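Local structure of angiogenin-1 (Salmo salar, 7BFK) at residues L11-D16 / L42-I47. The protein is a secreted member of the pancreatic ribonuclease family that probably binds and cleaves RNA as an endonuclease. Numbering follows the deposited sequence.
Sequences LKQHVD and LKNTFI
His14 meets Thr45 ring edge to carbonyl: ND1 donates to Thr45 O at 2.7 Å, with an N-H...O angle of 174° and the acceptor practically in the imidazole plane. This contact ties the C-terminal part of helix 5-14 of the pancreatic ribonuclease fold to strand 43-47, a placement consistent with that of the catalytic histidine of the N-terminal helix in ribonuclease A, which is held the same way. The ring swings toward the strand because CG is anti to the carbonyl carbon (chi1 -64°). On one face lies Gln13 CG, offset toward the rim, while Phe10 meets the ring from within the helix. CE1 comes within 3.4 Å of Asn44 OD1, whose hydrogen-bond partner is Lys41 NZ; the imidazole and amide planes are only 14° apart. An alanine in place of His14 would probably leave Thr45 O without its ring donor and open a gap beside the Asn44 amide. On the other branch of that amide, ND2 donates to Gln13 O at 2.9 Å, and the carbonyl oxygen lies close to the amide plane. CG of Asn44 is anti to its backbone N, which carries the amide out from the strand to the helix. The same ND2 packs 3.3 Å above the ring plane of Phe46, near the rim, and Phe46 CE2 lies 3.5 Å from Gln13 O. Val15 and Ile47 form a single beta bridge, which sets residues 15-16 beside the strand, and Asp16 N donates a hydrogen bond to Ile47 O at 2.9 Å. Ile47 N donates to His14 O at 2.7 Å, while CB and CG1 of Ile47 each stand 3.5 Å from that same oxygen.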
loop_
_atom_site.group_PDB
_atom_site.type_symbol
_atom_site.label_atom_id
_atom_site.label_comp_id
_atom_site.label_asym_id
_atom_site.label_seq_id
_atom_site.Cartn_x
_atom_site.Cartn_y
_atom_site.Cartn_z
ATOM N N LEU A 11 -4.460 -1.702 -5.763
ATOM C CA LEU A 11 -4.462 -0.288 -6.197
ATOM C C LEU A 11 -5.263 0.556 -5.209
ATOM O O LEU A 11 -4.767 1.627 -4.825
ATOM C CB LEU A 11 -5.040 -0.196 -7.606
ATOM C CG LEU A 11 -4.222 -0.866 -8.693
ATOM C CD1 LEU A 11 -4.923 -0.714 -10.042
ATOM C CD2 LEU A 11 -2.810 -0.267 -8.759
ATOM N N LYS A 12 -6.456 0.109 -4.813
ATOM C CA LYS A 12 -7.334 0.860 -3.877
ATOM C C LYS A 12 -6.615 1.051 -2.536
ATOM O O LYS A 12 -6.646 2.139 -1.999
ATOM C CB LYS A 12 -8.652 0.118 -3.623
ATOM C CG LYS A 12 -9.681 0.145 -4.752
ATOM C CD LYS A 12 -10.813 -0.866 -4.497
ATOM C CE LYS A 12 -11.679 -1.183 -5.700
ATOM N NZ LYS A 12 -12.775 -0.202 -5.880
ATOM N N GLN A 13 -5.973 0.007 -2.029
ATOM C CA GLN A 13 -5.274 0.047 -0.719
ATOM C C GLN A 13 -3.921 0.795 -0.777
ATOM O O GLN A 13 -3.589 1.431 0.231
ATOM C CB GLN A 13 -5.014 -1.380 -0.271
ATOM C CG GLN A 13 -4.397 -1.484 1.103
ATOM C CD GLN A 13 -4.687 -2.841 1.686
ATOM O OE1 GLN A 13 -3.798 -3.658 1.886
ATOM N NE2 GLN A 13 -5.965 -3.105 1.897
ATOM N N HIS A 14 -3.172 0.745 -1.889
ATOM C CA HIS A 14 -1.756 1.201 -1.889
ATOM C C HIS A 14 -1.344 2.132 -3.028
ATOM O O HIS A 14 -0.162 2.487 -3.023
ATOM C CB HIS A 14 -0.822 -0.016 -1.934
ATOM C CG HIS A 14 -0.915 -0.882 -0.730
ATOM N ND1 HIS A 14 -0.510 -0.452 0.511
ATOM C CD2 HIS A 14 -1.320 -2.155 -0.568
ATOM C CE1 HIS A 14 -0.728 -1.400 1.390
ATOM N NE2 HIS A 14 -1.210 -2.453 0.755
ATOM N N VAL A 15 -2.194 2.500 -3.988
ATOM C CA VAL A 15 -1.701 3.358 -5.108
ATOM C C VAL A 15 -2.559 4.638 -5.200
ATOM O O VAL A 15 -3.755 4.521 -5.533
ATOM C CB VAL A 15 -1.641 2.567 -6.428
ATOM C CG1 VAL A 15 -1.147 3.407 -7.585
ATOM C CG2 VAL A 15 -0.793 1.301 -6.294
ATOM N N ASP A 16 -1.963 5.808 -4.920
ATOM C CA ASP A 16 -2.646 7.135 -4.986
ATOM C C ASP A 16 -1.635 8.246 -5.305
ATOM O O ASP A 16 -0.939 8.743 -4.379
ATOM C CB ASP A 16 -3.440 7.429 -3.710
ATOM C CG ASP A 16 -4.157 8.773 -3.739
ATOM O OD1 ASP A 16 -4.193 9.404 -4.815
ATOM O OD2 ASP A 16 -4.650 9.176 -2.689
ATOM N N LEU A 42 -2.753 -0.493 11.859
ATOM C CA LEU A 42 -1.608 0.144 12.582
ATOM C C LEU A 42 -0.722 0.930 11.620
ATOM O O LEU A 42 0.000 1.817 12.097
ATOM C CB LEU A 42 -0.814 -0.920 13.346
ATOM C CG LEU A 42 -1.594 -1.568 14.492
ATOM C CD1 LEU A 42 -0.847 -2.718 15.115
ATOM C CD2 LEU A 42 -1.975 -0.527 15.543
ATOM N N LYS A 43 -0.739 0.585 10.331
ATOM C CA LYS A 43 0.054 1.295 9.316
ATOM C C LYS A 43 -0.485 0.985 7.929
ATOM O O LYS A 43 -1.003 -0.134 7.713
ATOM C CB LYS A 43 1.519 0.853 9.394
ATOM C CG LYS A 43 2.470 1.567 8.461
ATOM C CD LYS A 43 3.935 1.260 8.778
ATOM C CE LYS A 43 4.251 -0.219 8.712
ATOM N NZ LYS A 43 4.378 -0.687 7.311
ATOM N N ASN A 44 -0.366 1.945 7.030
ATOM C CA ASN A 44 -0.639 1.714 5.599
ATOM C C ASN A 44 0.263 2.632 4.799
ATOM O O ASN A 44 0.369 3.795 5.154
ATOM C CB ASN A 44 -2.095 1.892 5.213
ATOM C CG ASN A 44 -2.378 1.230 3.885
ATOM O OD1 ASN A 44 -2.524 0.018 3.841
ATOM N ND2 ASN A 44 -2.499 2.028 2.829
ATOM N N THR A 45 0.899 2.082 3.774
ATOM C CA THR A 45 1.809 2.797 2.859
ATOM C C THR A 45 1.118 2.975 1.492
ATOM O O THR A 45 0.652 1.961 0.900
ATOM C CB THR A 45 3.149 2.065 2.763
ATOM O OG1 THR A 45 3.618 1.776 4.089
ATOM C CG2 THR A 45 4.178 2.839 1.981
ATOM N N PHE A 46 1.108 4.206 1.013
ATOM C CA PHE A 46 0.557 4.636 -0.295
ATOM C C PHE A 46 1.706 4.986 -1.240
ATOM O O PHE A 46 2.629 5.693 -0.829
ATOM C CB PHE A 46 -0.378 5.833 -0.106
ATOM C CG PHE A 46 -1.554 5.566 0.798
ATOM C CD1 PHE A 46 -1.448 5.765 2.165
ATOM C CD2 PHE A 46 -2.763 5.114 0.284
ATOM C CE1 PHE A 46 -2.528 5.520 3.001
ATOM C CE2 PHE A 46 -3.838 4.855 1.123
ATOM C CZ PHE A 46 -3.714 5.055 2.481
ATOM N N ILE A 47 1.651 4.465 -2.467
ATOM C CA ILE A 47 2.638 4.748 -3.545
ATOM C C ILE A 47 2.087 5.881 -4.419
ATOM O O ILE A 47 0.953 5.769 -4.901
ATOM C CB ILE A 47 2.929 3.495 -4.378
ATOM C CG1 ILE A 47 3.324 2.301 -3.507
ATOM C CG2 ILE A 47 3.994 3.796 -5.416
ATOM C CD1 ILE A 47 3.257 0.999 -4.238
#